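Local coordinates for ABC transporter substrate-binding protein (Rhizobium radiobacter, PDB 6TFX) that binds the opine mannopinic acid in the periplasm as the solute-binding protein of an ABC transporter and probably delivers it for import, at residues Ala270-Asn276 with Asn311-Ser317; Val15-Pro20 with Leu31-Tyr36; Leu396-Ser402 with Asp422-Glu426. One frame throughout, in Å; residues are numbered along the deposited sequence.

Contact 1: Ala270-Asn276 with Asn311-Ser317; sequences ALAHTVN and NYDPAQS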
loop_
_atom_site.group_PDB
_atom_site.type_symbol
_atom_site.label_atom_id
_atom_site.label_comp_id
_atom_site.label_asym_id
_atom_site.label_seq_id
_atom_site.Cartn_x
_atom_site.Cartn_y
_atom_site.Cartn_z
ATOM N N ALA A 270 -10.821 -5.366 26.370
ATOM C CA ALA A 270 -11.401 -6.707 26.312
ATOM C C ALA A 270 -11.170 -7.309 24.917
ATOM O O ALA A 270 -10.778 -8.455 24.812
ATOM C CB ALA A 270 -12.890 -6.657 26.629
ATOM N N LEU A 271 -11.390 -6.515 23.851
ATOM C CA LEU A 271 -11.183 -7.029 22.488
ATOM C C LEU A 271 -9.726 -7.402 22.280
ATOM O O LEU A 271 -9.441 -8.485 21.769
ATOM C CB LEU A 271 -11.651 -6.000 21.438
ATOM C CG LEU A 271 -11.633 -6.450 19.978
ATOM C CD1 LEU A 271 -12.549 -7.668 19.745
ATOM C CD2 LEU A 271 -12.059 -5.293 19.073
ATOM N N ALA A 272 -8.802 -6.517 22.706
ATOM C CA ALA A 272 -7.361 -6.748 22.522
ATOM C C ALA A 272 -6.903 -8.022 23.253
ATOM O O ALA A 272 -6.002 -8.710 22.758
ATOM C CB ALA A 272 -6.561 -5.553 23.027
ATOM N N HIS A 273 -7.528 -8.332 24.412
ATOM C CA HIS A 273 -7.179 -9.540 25.205
ATOM C C HIS A 273 -7.756 -10.845 24.615
ATOM O O HIS A 273 -7.432 -11.930 25.115
ATOM C CB HIS A 273 -7.592 -9.401 26.686
ATOM C CG HIS A 273 -6.718 -8.480 27.473
ATOM N ND1 HIS A 273 -5.373 -8.746 27.663
ATOM C CD2 HIS A 273 -7.037 -7.351 28.150
ATOM C CE1 HIS A 273 -4.911 -7.752 28.420
ATOM N NE2 HIS A 273 -5.872 -6.898 28.743
ATOM N N THR A 274 -8.635 -10.758 23.583
ATOM C CA THR A 274 -9.154 -12.001 23.033
ATOM C C THR A 274 -8.756 -12.191 21.541
ATOM O O THR A 274 -9.329 -13.046 20.856
ATOM C CB THR A 274 -10.647 -12.168 23.324
ATOM O OG1 THR A 274 -11.046 -13.494 22.916
ATOM C CG2 THR A 274 -11.513 -11.078 22.687
ATOM N N VAL A 275 -7.755 -11.416 21.066
ATOM C CA VAL A 275 -7.186 -11.655 19.742
ATOM C C VAL A 275 -5.836 -12.322 20.016
ATOM O O VAL A 275 -5.189 -12.055 21.047
ATOM C CB VAL A 275 -7.052 -10.413 18.824
ATOM C CG1 VAL A 275 -8.404 -9.765 18.554
ATOM C CG2 VAL A 275 -6.067 -9.407 19.392
ATOM N N ASN A 276 -5.402 -13.175 19.095
ATOM C CA ASN A 276 -4.133 -13.852 19.302
ATOM C C ASN A 276 -3.347 -13.845 18.003
ATOM O O ASN A 276 -3.437 -14.769 17.202
ATOM C CB ASN A 276 -4.363 -15.263 19.852
ATOM C CG ASN A 276 -3.101 -15.863 20.416
ATOM O OD1 ASN A 276 -1.987 -15.600 19.940
ATOM N ND2 ASN A 276 -3.252 -16.691 21.439
ATOM N N ASN A 311 -1.745 -8.823 26.080
ATOM C CA ASN A 311 -1.601 -10.282 25.973
ATOM C C ASN A 311 -2.929 -11.001 25.762
ATOM O O ASN A 311 -3.995 -10.444 25.992
ATOM C CB ASN A 311 -0.888 -10.853 27.211
ATOM C CG ASN A 311 -1.726 -10.862 28.463
ATOM O OD1 ASN A 311 -2.534 -9.953 28.718
ATOM N ND2 ASN A 311 -1.570 -11.916 29.276
ATOM N N TYR A 312 -2.846 -12.266 25.361
ATOM C CA TYR A 312 -4.040 -13.071 25.145
ATOM C C TYR A 312 -4.522 -13.593 26.490
ATOM O O TYR A 312 -3.785 -14.322 27.168
ATOM C CB TYR A 312 -3.726 -14.237 24.198
ATOM C CG TYR A 312 -4.919 -15.117 23.920
ATOM C CD1 TYR A 312 -6.010 -14.641 23.196
ATOM C CD2 TYR A 312 -4.987 -16.410 24.424
ATOM C CE1 TYR A 312 -7.112 -15.456 22.929
ATOM C CE2 TYR A 312 -6.063 -17.248 24.131
ATOM C CZ TYR A 312 -7.124 -16.763 23.386
ATOM O OH TYR A 312 -8.211 -17.568 23.149
ATOM N N ASP A 313 -5.759 -13.236 26.877
ATOM C CA ASP A 313 -6.333 -13.689 28.147
ATOM C C ASP A 313 -7.825 -13.497 28.034
ATOM O O ASP A 313 -8.328 -12.482 28.497
ATOM C CB ASP A 313 -5.781 -12.869 29.340
ATOM C CG ASP A 313 -6.187 -13.361 30.725
ATOM O OD1 ASP A 313 -7.079 -14.208 30.811
ATOM O OD2 ASP A 313 -5.621 -12.859 31.725
ATOM N N PRO A 314 -8.534 -14.419 27.359
ATOM C CA PRO A 314 -9.991 -14.237 27.182
ATOM C C PRO A 314 -10.799 -14.226 28.490
ATOM O O PRO A 314 -11.901 -13.662 28.534
ATOM C CB PRO A 314 -10.379 -15.379 26.240
ATOM C CG PRO A 314 -9.321 -16.398 26.409
ATOM C CD PRO A 314 -8.064 -15.681 26.746
ATOM N N ALA A 315 -10.251 -14.804 29.578
ATOM C CA ALA A 315 -10.942 -14.750 30.886
ATOM C C ALA A 315 -10.955 -13.259 31.343
ATOM O O ALA A 315 -11.964 -12.773 31.875
ATOM C CB ALA A 315 -10.194 -15.612 31.899
ATOM N N GLN A 316 -9.848 -12.534 31.090
ATOM C CA GLN A 316 -9.760 -11.111 31.426
ATOM C C GLN A 316 -10.741 -10.317 30.529
ATOM O O GLN A 316 -11.400 -9.378 31.007
ATOM C CB GLN A 316 -8.317 -10.589 31.270
ATOM C CG GLN A 316 -8.116 -9.124 31.662
ATOM C CD GLN A 316 -8.327 -8.769 33.140
ATOM O OE1 GLN A 316 -8.605 -9.621 34.005
ATOM N NE2 GLN A 316 -8.209 -7.481 33.457
ATOM N N SER A 317 -10.854 -10.705 29.241
ATOM C CA SER A 317 -11.812 -10.061 28.340
ATOM C C SER A 317 -13.223 -10.112 28.951
ATOM O O SER A 317 -13.899 -9.085 29.037
ATOM C CB SER A 317 -11.829 -10.797 27.003
ATOM O OG SER A 317 -10.558 -10.636 26.400
#

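Contact 2: Val15-Pro20 with Leu31-Tyr36; sequences VTTLDP and LVSYIY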
loop_
_atom_site.group_PDB
_atom_site.type_symbol
_atom_site.label_atom_id
_atom_site.label_comp_id
_atom_site.label_asym_id
_atom_site.label_seq_id
_atom_site.Cartn_x
_atom_site.Cartn_y
_atom_site.Cartn_z
ATOM N N VAL A 15 -10.856 -2.831 -12.058
ATOM C CA VAL A 15 -10.080 -1.595 -11.967
ATOM C C VAL A 15 -10.989 -0.599 -11.246
ATOM O O VAL A 15 -12.165 -0.505 -11.608
ATOM C CB VAL A 15 -9.809 -1.018 -13.401
ATOM C CG1 VAL A 15 -9.315 0.436 -13.355
ATOM C CG2 VAL A 15 -8.847 -1.885 -14.178
ATOM N N THR A 16 -10.448 0.204 -10.312
ATOM C CA THR A 16 -11.220 1.295 -9.724
ATOM C C THR A 16 -10.644 2.595 -10.261
ATOM O O THR A 16 -11.374 3.368 -10.869
ATOM C CB THR A 16 -11.256 1.233 -8.198
ATOM O OG1 THR A 16 -11.805 -0.040 -7.849
ATOM C CG2 THR A 16 -12.116 2.350 -7.594
ATOM N N THR A 17 -9.334 2.831 -10.054
ATOM C CA THR A 17 -8.737 4.051 -10.586
ATOM C C THR A 17 -7.310 3.829 -10.994
ATOM O O THR A 17 -6.535 3.229 -10.231
ATOM C CB THR A 17 -8.861 5.249 -9.635
ATOM O OG1 THR A 17 -8.099 6.343 -10.168
ATOM C CG2 THR A 17 -8.381 4.941 -8.222
ATOM N N LEU A 18 -6.967 4.331 -12.185
ATOM C CA LEU A 18 -5.592 4.276 -12.662
ATOM C C LEU A 18 -4.974 5.677 -12.659
ATOM O O LEU A 18 -3.908 5.887 -13.243
ATOM C CB LEU A 18 -5.450 3.517 -14.006
ATOM C CG LEU A 18 -5.919 2.042 -13.963
ATOM C CD1 LEU A 18 -5.821 1.386 -15.332
ATOM C CD2 LEU A 18 -5.154 1.246 -12.917
ATOM N N ASP A 19 -5.598 6.625 -11.883
ATOM C CA ASP A 19 -4.971 7.919 -11.631
ATOM C C ASP A 19 -4.031 7.590 -10.463
ATOM O O ASP A 19 -4.490 7.128 -9.410
ATOM C CB ASP A 19 -5.999 8.992 -11.221
ATOM C CG ASP A 19 -5.404 10.318 -10.750
ATOM O OD1 ASP A 19 -4.205 10.347 -10.392
ATOM O OD2 ASP A 19 -6.147 11.316 -10.700
ATOM N N PRO A 20 -2.703 7.750 -10.622
ATOM C CA PRO A 20 -1.790 7.353 -9.546
ATOM C C PRO A 20 -1.964 8.119 -8.250
ATOM O O PRO A 20 -1.527 7.637 -7.194
ATOM C CB PRO A 20 -0.397 7.606 -10.152
ATOM C CG PRO A 20 -0.611 8.602 -11.222
ATOM C CD PRO A 20 -1.963 8.274 -11.792
ATOM N N LEU A 31 -1.061 -2.090 -11.333
ATOM C CA LEU A 31 -1.229 -1.613 -12.702
ATOM C C LEU A 31 -0.521 -0.272 -12.886
ATOM O O LEU A 31 0.212 -0.103 -13.853
ATOM C CB LEU A 31 -2.724 -1.490 -13.013
ATOM C CG LEU A 31 -3.409 -2.847 -13.210
ATOM C CD1 LEU A 31 -4.953 -2.697 -13.215
ATOM C CD2 LEU A 31 -2.978 -3.499 -14.520
ATOM N N VAL A 32 -0.696 0.670 -11.930
ATOM C CA VAL A 32 -0.035 1.976 -11.990
ATOM C C VAL A 32 1.495 1.822 -12.102
ATOM O O VAL A 32 2.132 2.549 -12.870
ATOM C CB VAL A 32 -0.495 2.795 -10.756
ATOM C CG1 VAL A 32 0.476 3.900 -10.382
ATOM C CG2 VAL A 32 -1.899 3.348 -11.008
ATOM N N SER A 33 2.074 0.842 -11.364
ATOM C CA SER A 33 3.525 0.626 -11.400
ATOM C C SER A 33 4.029 0.125 -12.756
ATOM O O SER A 33 5.242 0.145 -13.003
ATOM C CB SER A 33 3.970 -0.330 -10.296
ATOM O OG SER A 33 3.697 -1.679 -10.641
ATOM N N TYR A 34 3.116 -0.353 -13.620
ATOM C CA TYR A 34 3.537 -0.834 -14.959
ATOM C C TYR A 34 3.378 0.280 -16.008
ATOM O O TYR A 34 4.031 0.241 -17.051
ATOM C CB TYR A 34 2.652 -2.009 -15.405
ATOM C CG TYR A 34 2.707 -3.257 -14.529
ATOM C CD1 TYR A 34 3.591 -3.347 -13.455
ATOM C CD2 TYR A 34 1.787 -4.286 -14.696
ATOM C CE1 TYR A 34 3.605 -4.461 -12.615
ATOM C CE2 TYR A 34 1.803 -5.413 -13.878
ATOM C CZ TYR A 34 2.719 -5.505 -12.843
ATOM O OH TYR A 34 2.674 -6.617 -12.022
ATOM N N ILE A 35 2.458 1.222 -15.757
ATOM C CA ILE A 35 2.099 2.283 -16.709
ATOM C C ILE A 35 2.905 3.539 -16.560
ATOM O O ILE A 35 3.135 4.222 -17.561
ATOM C CB ILE A 35 0.578 2.610 -16.528
ATOM C CG1 ILE A 35 -0.305 1.352 -16.757
ATOM C CG2 ILE A 35 0.102 3.808 -17.393
ATOM C CD1 ILE A 35 -1.732 1.473 -16.091
ATOM N N TYR A 36 3.206 3.933 -15.294
ATOM C CA TYR A 36 3.844 5.210 -15.034
ATOM C C TYR A 36 5.267 5.085 -14.513
ATOM O O TYR A 36 5.687 4.024 -14.001
ATOM C CB TYR A 36 3.052 5.930 -13.946
ATOM C CG TYR A 36 1.619 6.228 -14.303
ATOM C CD1 TYR A 36 1.285 7.383 -15.003
ATOM C CD2 TYR A 36 0.587 5.379 -13.908
ATOM C CE1 TYR A 36 -0.039 7.675 -15.324
ATOM C CE2 TYR A 36 -0.742 5.661 -14.224
ATOM C CZ TYR A 36 -1.052 6.826 -14.910
ATOM O OH TYR A 36 -2.363 7.146 -15.173
#

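Contact 3: Leu396-Ser402 with Asp422-Glu426; sequences LTQFYHS and DKQIE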
loop_
_atom_site.group_PDB
_atom_site.type_symbol
_atom_site.label_atom_id
_atom_site.label_comp_id
_atom_site.label_asym_id
_atom_site.label_seq_id
_atom_site.Cartn_x
_atom_site.Cartn_y
_atom_site.Cartn_z
ATOM N N LEU A 396 2.562 6.366 11.042
ATOM C CA LEU A 396 1.967 7.062 12.183
ATOM C C LEU A 396 1.083 8.230 11.755
ATOM O O LEU A 396 -0.011 8.407 12.286
ATOM C CB LEU A 396 3.056 7.564 13.149
ATOM C CG LEU A 396 3.790 6.473 13.897
ATOM C CD1 LEU A 396 4.993 7.071 14.625
ATOM C CD2 LEU A 396 2.857 5.737 14.919
ATOM N N THR A 397 1.584 9.069 10.846
ATOM C CA THR A 397 0.795 10.232 10.451
ATOM C C THR A 397 -0.490 9.786 9.751
ATOM O O THR A 397 -1.561 10.325 10.035
ATOM C CB THR A 397 1.622 11.164 9.544
ATOM O OG1 THR A 397 2.747 11.653 10.297
ATOM C CG2 THR A 397 0.790 12.321 9.002
ATOM N N GLN A 398 -0.375 8.848 8.808
ATOM C CA GLN A 398 -1.552 8.487 8.002
ATOM C C GLN A 398 -2.645 7.745 8.760
ATOM O O GLN A 398 -3.840 7.970 8.513
ATOM C CB GLN A 398 -1.080 7.671 6.786
ATOM C CG GLN A 398 -0.161 8.528 5.877
ATOM C CD GLN A 398 0.262 7.779 4.647
ATOM O OE1 GLN A 398 -0.462 6.943 4.131
ATOM N NE2 GLN A 398 1.440 8.107 4.134
ATOM N N PHE A 399 -2.242 6.838 9.651
ATOM C CA PHE A 399 -3.228 6.023 10.367
ATOM C C PHE A 399 -3.619 6.577 11.738
ATOM O O PHE A 399 -4.704 6.203 12.233
ATOM C CB PHE A 399 -2.663 4.619 10.577
ATOM C CG PHE A 399 -2.685 3.775 9.339
ATOM C CD1 PHE A 399 -3.824 3.032 9.005
ATOM C CD2 PHE A 399 -1.592 3.753 8.476
ATOM C CE1 PHE A 399 -3.851 2.249 7.842
ATOM C CE2 PHE A 399 -1.633 3.003 7.284
ATOM C CZ PHE A 399 -2.750 2.228 6.994
ATOM N N TYR A 400 -2.758 7.384 12.389
ATOM C CA TYR A 400 -3.023 7.752 13.768
ATOM C C TYR A 400 -2.997 9.248 14.126
ATOM O O TYR A 400 -3.414 9.563 15.243
ATOM C CB TYR A 400 -2.053 6.993 14.705
ATOM C CG TYR A 400 -2.009 5.504 14.430
ATOM C CD1 TYR A 400 -3.158 4.715 14.542
ATOM C CD2 TYR A 400 -0.824 4.881 14.026
ATOM C CE1 TYR A 400 -3.126 3.350 14.260
ATOM C CE2 TYR A 400 -0.785 3.518 13.740
ATOM C CZ TYR A 400 -1.946 2.765 13.819
ATOM O OH TYR A 400 -1.914 1.419 13.536
ATOM N N HIS A 401 -2.521 10.145 13.236
ATOM C CA HIS A 401 -2.526 11.574 13.596
ATOM C C HIS A 401 -3.947 12.105 13.395
ATOM O O HIS A 401 -4.604 11.708 12.430
ATOM C CB HIS A 401 -1.538 12.348 12.729
ATOM C CG HIS A 401 -1.363 13.766 13.174
ATOM N ND1 HIS A 401 -2.303 14.741 12.876
ATOM C CD2 HIS A 401 -0.395 14.314 13.946
ATOM C CE1 HIS A 401 -1.850 15.862 13.428
ATOM N NE2 HIS A 401 -0.703 15.654 14.076
ATOM N N SER A 402 -4.438 12.957 14.307
ATOM C CA SER A 402 -5.834 13.407 14.185
ATOM C C SER A 402 -6.158 14.128 12.859
ATOM O O SER A 402 -7.330 14.130 12.445
ATOM C CB SER A 402 -6.250 14.268 15.377
ATOM O OG SER A 402 -5.593 15.512 15.263
ATOM N N ASP A 422 -0.691 12.940 18.785
ATOM C CA ASP A 422 -0.393 14.046 17.870
ATOM C C ASP A 422 0.891 14.783 18.154
ATOM O O ASP A 422 1.667 15.021 17.234
ATOM C CB ASP A 422 -1.514 15.071 17.856
ATOM C CG ASP A 422 -2.748 14.681 17.088
ATOM O OD1 ASP A 422 -2.809 13.524 16.580
ATOM O OD2 ASP A 422 -3.649 15.522 16.983
ATOM N N LYS A 423 1.110 15.174 19.428
ATOM C CA LYS A 423 2.309 15.946 19.756
ATOM C C LYS A 423 3.589 15.158 19.515
ATOM O O LYS A 423 4.561 15.725 19.019
ATOM C CB LYS A 423 2.256 16.436 21.216
ATOM C CG LYS A 423 1.036 17.328 21.507
ATOM C CD LYS A 423 0.988 18.622 20.693
ATOM C CE LYS A 423 -0.409 19.193 20.642
ATOM N NZ LYS A 423 -0.429 20.547 20.027
ATOM N N GLN A 424 3.593 13.854 19.837
ATOM C CA GLN A 424 4.790 13.020 19.627
ATOM C C GLN A 424 5.072 12.825 18.140
ATOM O O GLN A 424 6.223 12.867 17.702
ATOM C CB GLN A 424 4.615 11.653 20.306
ATOM C CG GLN A 424 4.625 11.737 21.839
ATOM C CD GLN A 424 3.342 12.253 22.468
ATOM O OE1 GLN A 424 2.287 12.312 21.835
ATOM N NE2 GLN A 424 3.398 12.610 23.751
ATOM N N ILE A 425 4.006 12.605 17.355
ATOM C CA ILE A 425 4.151 12.399 15.909
ATOM C C ILE A 425 4.722 13.681 15.275
ATOM O O ILE A 425 5.672 13.617 14.493
ATOM C CB ILE A 425 2.785 11.986 15.300
ATOM C CG1 ILE A 425 2.416 10.558 15.781
ATOM C CG2 ILE A 425 2.856 12.037 13.764
ATOM C CD1 ILE A 425 0.971 10.124 15.456
ATOM N N GLU A 426 4.131 14.839 15.612
ATOM C CA GLU A 426 4.596 16.110 15.049
ATOM C C GLU A 426 6.028 16.410 15.472
ATOM O O GLU A 426 6.824 16.847 14.632
ATOM C CB GLU A 426 3.678 17.231 15.520
ATOM C CG GLU A 426 2.306 17.136 14.900
ATOM C CD GLU A 426 1.330 18.156 15.458
ATOM O OE1 GLU A 426 1.769 19.284 15.792
ATOM O OE2 GLU A 426 0.125 17.829 15.561
HETATM O O HOH W 1 -2.620 10.799 17.548
#

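Contact 1: Ala270-Asn276 with Asn311-Ser317
The Tyr312 side chain lies against Asn276, whose amide group sits over one ring face. Asn276 ND2 is 3.4 Å from Tyr312 CG, and Asn276 CB makes a CH-pi contact 4.2 Å from the ring centroid. Near the end of the helix that begins at residue 265, a type I turn from Ala272 to Val275 lies beside the N-terminus of helix 314-323. Behind the turn, Leu271 and Val275 pack on Val353 of helix 340-353 and on Ile455 of strand 454-467. Asp313 is the N-cap of helix 314-323: Asp313 OD1 accepts from Gln316 N at 3.2 Å. The same residue joins the turn, with Asp313 N donating to His273 O at 2.8 Å. His273 CD2 lies 4.1 Å from Gln316 CG, which is over one ring face, while the ring edge meets Asn311: His273 ND1 donates to Asn311 O at 2.8 Å. Asn276 OD1 caps the next helix at Gln279 N. Ala270 packs on Leu320 and Leu321. Ser317 OG donates to Ala270 O at 2.7 Å.

Contact 2: Val15-Pro20 with Leu31-Tyr36
An ST turn shapes the loop that leads from strand 5-10 to helix 26-35 in this periplasmic binding protein of the family 5 type. Thr17 OG1 accepts from Asp19 N at 3.0 Å. The loop then folds back on the last turns of the helix it precedes, and every residue that touches across the contact is buried. Leu18 is the central apolar side chain. Leu18 CD2 lies 3.7 Å from Leu31 CB and 4.3 Å from Val32 CG2, and Leu18 CD1 is 4.2 Å from Ile35 CD1. These three helix residues are one and three positions apart, so they present one face to the loop. Val15 extends the patch, with CG2 4.1 Å from Leu31 CD1. Pro20 adds to it by placing CB 3.8 Å from Val32 CG1. Strands 170-176 and 180-185 border the same core, through Val172 on Leu18 and Ile35 and through Val181 on Val15 and Leu31. Asp19 points away from the helix; its carboxylate accepts from His21 N and forms a salt bridge with Lys97. Tyr36, just past the helix, reaches back to the loop. Pro20 CD sits over the Tyr36 ring face, 4.0 Å from the centroid, in a CH-pi contact. At the ring edge, Tyr36 OH donates to Leu18 O at 2.8 Å.

Contact 3: Leu396-Ser402 with Asp422-Glu426
Asp422 takes two hydrogen bonds from Ser402: Ser402 N donates to Asp422 OD1 at 2.9 Å, and Ser402 OG donates to Asp422 OD2 at 2.6 Å. A His-carboxylate bond lies beside them, with His401 NE2 donating to Glu426 OE2 at 2.8 Å. The contact joins two nearly antiparallel helices, 392-400 and 422-430. Their short segments cross at -157° with axes 10.6 Å apart. The direct polar bonds run from the two residues that follow helix 392-400 to the start of helix 422-430. Asp422 OD1 also lies over one face of the His401 ring and accepts from a water at 2.9 Å; that water donates to Tyr400 O at 2.7 Å. His401 ND1 accepts a hydrogen bond from Ala403 N, leaving NE2 to donate to Glu426. Ile425 fills the space between the helices. Ile425 CD1 is 4.0 Å from Leu396 CB and 4.4 Å from Tyr400 CB. Ile448 of helix 434-450 packs on Leu396 and Tyr400. The Tyr400 side chain is about 4 Å from that of Cys418 and about 5 Å from that of Cys453, the two cysteines of a magnesium site. Thr397 OG1 is hydrogen-bonded to Asp393 O one turn back and lies 3.5 Å from Ile425 CG2.

The contacts follow one another along the chain, with contact 2 first, then contact 1, then contact 3. None touches another. The centres of contacts 1 and 2 are about 41 Å apart, those of contacts 2 and 3 about 28 Å, and those of contacts 1 and 3 about 26 Å. Contact 2 lies across the centre of the chain from both others. Its loop follows strand 5-10 of the large mixed sheet. Contact 1 packs against strand 454-467 of that sheet, and contact 3 against helix 434-450, which leads into this strand. The bound mannopinic acid lies about 11 Å from the Val32 side chain and about 12 Å from that of Tyr400, so contacts 2 and 3 both flank the binding region without forming it.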